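Local structure of lipase, class 3 (Penicillium roqueforti FM164, 6L7N) at residues A[27-36]-A[51-59]. The protein is a fungal class 3 lipase of the alpha/beta-hydrolase fold that probably hydrolyses the ester bonds of acylglycerols. Sequence-based numbering, arbitrary orientation.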
loop_
_atom_site.group_PDB
_atom_site.type_symbol
_atom_site.label_atom_id
_atom_site.label_comp_id
_atom_site.label_asym_id
_atom_site.label_seq_id
_atom_site.Cartn_x
_atom_site.Cartn_y
_atom_site.Cartn_z
ATOM N N ASP A 27 -1.364 5.829 16.485
ATOM C CA ASP A 27 -0.624 4.598 16.235
ATOM C C ASP A 27 0.799 4.873 15.761
ATOM O O ASP A 27 1.734 4.196 16.200
ATOM C CB ASP A 27 -1.357 3.728 15.208
ATOM C CG ASP A 27 -2.610 3.074 15.777
ATOM O OD1 ASP A 27 -2.569 2.538 16.912
ATOM O OD2 ASP A 27 -3.642 3.110 15.087
ATOM N N TYR A 28 1.002 5.863 14.900
ATOM C CA TYR A 28 2.354 6.085 14.413
ATOM C C TYR A 28 3.177 6.996 15.318
ATOM O O TYR A 28 4.355 7.227 15.033
ATOM C CB TYR A 28 2.341 6.604 12.963
ATOM C CG TYR A 28 1.667 7.928 12.664
ATOM C CD1 TYR A 28 2.250 9.131 13.035
ATOM C CD2 TYR A 28 0.481 7.972 11.937
ATOM C CE1 TYR A 28 1.646 10.349 12.723
ATOM C CE2 TYR A 28 -0.135 9.189 11.620
ATOM C CZ TYR A 28 0.454 10.369 12.018
ATOM O OH TYR A 28 -0.135 11.578 11.702
ATOM N N THR A 29 2.610 7.478 16.422
ATOM C CA THR A 29 3.399 8.084 17.485
ATOM C C THR A 29 3.353 7.258 18.757
ATOM O O THR A 29 3.729 7.756 19.823
ATOM C CB THR A 29 2.918 9.502 17.793
ATOM O OG1 THR A 29 1.641 9.430 18.439
ATOM C CG2 THR A 29 2.818 10.334 16.519
ATOM N N ALA A 30 2.872 6.025 18.674
ATOM C CA ALA A 30 2.739 5.193 19.857
ATOM C C ALA A 30 4.110 4.833 20.427
ATOM O O ALA A 30 5.138 4.833 19.731
ATOM C CB ALA A 30 1.948 3.925 19.533
ATOM N N GLN A 31 4.117 4.541 21.723
ATOM C CA GLN A 31 5.321 4.067 22.382
ATOM C C GLN A 31 5.539 2.592 22.076
ATOM O O GLN A 31 4.588 1.835 21.871
ATOM C CB GLN A 31 5.236 4.295 23.894
ATOM C CG GLN A 31 5.519 5.734 24.280
ATOM C CD GLN A 31 6.901 6.186 23.834
ATOM O OE1 GLN A 31 7.881 5.455 23.975
ATOM N NE2 GLN A 31 6.979 7.384 23.269
ATOM N N VAL A 32 6.818 2.199 22.029
ATOM C CA VAL A 32 7.184 0.810 21.787
ATOM C C VAL A 32 6.370 -0.093 22.694
ATOM O O VAL A 32 6.310 0.112 23.912
ATOM C CB VAL A 32 8.697 0.608 21.997
ATOM C CG1 VAL A 32 9.007 -0.860 22.238
ATOM C CG2 VAL A 32 9.470 1.111 20.801
ATOM N N GLY A 33 5.715 -1.084 22.100
ATOM C CA GLY A 33 4.950 -2.059 22.844
ATOM C C GLY A 33 3.476 -1.742 22.979
ATOM O O GLY A 33 2.706 -2.624 23.358
ATOM N N ALA A 34 3.060 -0.513 22.676
ATOM C CA ALA A 34 1.641 -0.186 22.716
ATOM C C ALA A 34 0.869 -0.991 21.676
ATOM O O ALA A 34 1.404 -1.380 20.635
ATOM C CB ALA A 34 1.429 1.307 22.476
ATOM N N LYS A 35 -0.409 -1.230 21.964
ATOM C CA LYS A 35 -1.278 -1.955 21.045
ATOM C C LYS A 35 -1.786 -1.031 19.942
ATOM O O LYS A 35 -2.148 0.116 20.202
ATOM C CB LYS A 35 -2.465 -2.545 21.805
ATOM C CG LYS A 35 -2.053 -3.379 23.016
ATOM C CD LYS A 35 -3.119 -3.359 24.116
ATOM C CE LYS A 35 -2.702 -4.261 25.277
ATOM N NZ LYS A 35 -3.862 -4.733 26.090
ATOM N N ILE A 36 -1.812 -1.542 18.704
ATOM C CA ILE A 36 -2.481 -0.824 17.622
ATOM C C ILE A 36 -3.968 -0.708 17.934
ATOM O O ILE A 36 -4.617 -1.684 18.331
ATOM C CB ILE A 36 -2.285 -1.550 16.280
ATOM C CG1 ILE A 36 -0.858 -1.396 15.736
ATOM C CG2 ILE A 36 -3.307 -1.074 15.257
ATOM C CD1 ILE A 36 -0.575 -2.349 14.585
ATOM N N ALA A 51 -1.886 -7.238 17.952
ATOM C CA ALA A 51 -0.636 -6.712 17.409
ATOM C C ALA A 51 -0.194 -5.430 18.116
ATOM O O ALA A 51 -1.015 -4.569 18.443
ATOM C CB ALA A 51 -0.821 -6.464 15.911
ATOM N N THR A 52 1.121 -5.314 18.349
ATOM C CA THR A 52 1.736 -4.199 19.065
ATOM C C THR A 52 2.794 -3.507 18.208
ATOM O O THR A 52 3.410 -4.118 17.329
ATOM C CB THR A 52 2.398 -4.671 20.363
ATOM O OG1 THR A 52 3.462 -5.575 20.054
ATOM C CG2 THR A 52 1.393 -5.389 21.231
ATOM N N VAL A 53 3.026 -2.229 18.492
ATOM C CA VAL A 53 3.966 -1.441 17.700
ATOM C C VAL A 53 5.397 -1.734 18.136
ATOM O O VAL A 53 5.743 -1.560 19.315
ATOM C CB VAL A 53 3.662 0.060 17.827
ATOM C CG1 VAL A 53 4.783 0.871 17.181
ATOM C CG2 VAL A 53 2.333 0.372 17.185
ATOM N N PHE A 54 6.250 -2.140 17.172
ATOM C CA PHE A 54 7.680 -2.232 17.445
ATOM C C PHE A 54 8.406 -0.924 17.246
ATOM O O PHE A 54 9.275 -0.557 18.051
ATOM C CB PHE A 54 8.314 -3.265 16.542
ATOM C CG PHE A 54 8.361 -4.583 17.147
ATOM C CD1 PHE A 54 9.416 -4.960 17.920
ATOM C CD2 PHE A 54 7.361 -5.467 16.972
ATOM C CE1 PHE A 54 9.450 -6.231 18.510
ATOM C CE2 PHE A 54 7.405 -6.746 17.570
ATOM C CZ PHE A 54 8.438 -7.097 18.351
ATOM N N TYR A 55 8.098 -0.258 16.143
ATOM C CA TYR A 55 8.720 1.009 15.820
ATOM C C TYR A 55 7.682 1.837 15.099
ATOM O O TYR A 55 6.745 1.294 14.525
ATOM C CB TYR A 55 9.952 0.844 14.919
ATOM C CG TYR A 55 11.079 0.027 15.513
ATOM C CD1 TYR A 55 11.935 0.578 16.461
ATOM C CD2 TYR A 55 11.297 -1.286 15.118
ATOM C CE1 TYR A 55 12.970 -0.149 16.996
ATOM C CE2 TYR A 55 12.332 -2.032 15.663
ATOM C CZ TYR A 55 13.168 -1.456 16.596
ATOM O OH TYR A 55 14.206 -2.181 17.147
ATOM N N ASP A 56 7.844 3.154 15.131
ATOM C CA ASP A 56 6.986 3.980 14.296
ATOM C C ASP A 56 7.716 5.249 13.899
ATOM O O ASP A 56 8.778 5.591 14.433
ATOM C CB ASP A 56 5.652 4.317 14.972
ATOM C CG ASP A 56 5.807 4.738 16.401
ATOM O OD1 ASP A 56 6.789 5.452 16.731
ATOM O OD2 ASP A 56 4.915 4.345 17.196
ATOM N N PHE A 57 7.117 5.943 12.939
ATOM C CA PHE A 57 7.707 7.151 12.388
ATOM C C PHE A 57 6.580 8.089 11.980
ATOM O O PHE A 57 5.602 7.661 11.363
ATOM C CB PHE A 57 8.644 6.822 11.217
ATOM C CG PHE A 57 8.089 5.820 10.227
ATOM C CD1 PHE A 57 8.158 4.457 10.477
ATOM C CD2 PHE A 57 7.544 6.248 9.030
ATOM C CE1 PHE A 57 7.663 3.541 9.565
ATOM C CE2 PHE A 57 7.051 5.339 8.109
ATOM C CZ PHE A 57 7.111 3.981 8.380
ATOM N N SER A 58 6.701 9.356 12.357
ATOM C CA SER A 58 5.587 10.289 12.290
ATOM C C SER A 58 5.772 11.264 11.140
ATOM O O SER A 58 6.899 11.563 10.733
ATOM C CB SER A 58 5.450 11.079 13.600
ATOM O OG SER A 58 4.387 12.013 13.528
ATOM N N ASN A 59 4.654 11.766 10.625
ATOM C CA ASN A 59 4.767 12.925 9.757
ATOM C C ASN A 59 5.103 14.144 10.609
ATOM O O ASN A 59 4.959 14.148 11.839
ATOM C CB ASN A 59 3.496 13.133 8.912
ATOM C CG ASN A 59 2.215 13.334 9.744
ATOM O OD1 ASN A 59 1.143 13.605 9.185
ATOM N ND2 ASN A 59 2.316 13.198 11.058
HETATM O O HOH W 1 -3.956 -4.344 18.875
#
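Val-53 sets its CG2 branch into a hollow between Ile-36 and Ala-30, one of two bumps by which the edge strand 52-57 and the chain leaving helix 25-28 fit together, a small example of how an open sheet edge can be covered by a loop. The Val-53 and Ile-36 side chains cross at about a right angle, Val-53 CG2 to Ile-36 CG1 3.9 Å, and Ala-30 CB lies 4.3 Å from Val-53 CG2. Beside this hollow, the type II turn from Gln-31 to Ala-34 folds back onto the strand through two backbone hydrogen bonds, Gly-33 N to Val-53 O at 2.8 Å and Val-53 N to Ala-34 O. Beyond the turn a third follows, from Ile-36 N to Ala-51 O at 3.1 Å. A water donates to both Ile-36 O and Ala-51 O.

At the far end, chi1 of 62° sets the Tyr-28 ring, the second bump, between its own backbone N and carbonyl carbon and lays it along Ser-58 and Asn-59. Ser-58 OG comes to the ring edge, 3.3 Å from CE1, while the Asn-59 amide stands almost perpendicular to the ring, with ND2 3.0 Å from Tyr-28 OH; Arg-83 holds Asn-59 OD1. With the ring cut back to an alanine here, a gap would probably open beside Ser-58 and the Asn-59 amide would lose its phenol neighbour.

Between these ends Asp-56 points into the loop, its CB 3.2 Å from Tyr-28 O. Its OD2 lies just 2.6 Å from Ala-30 O, a spacing suggesting that the carboxyl group is protonated, its ionisation probably suppressed by the surrounding carbonyl oxygens.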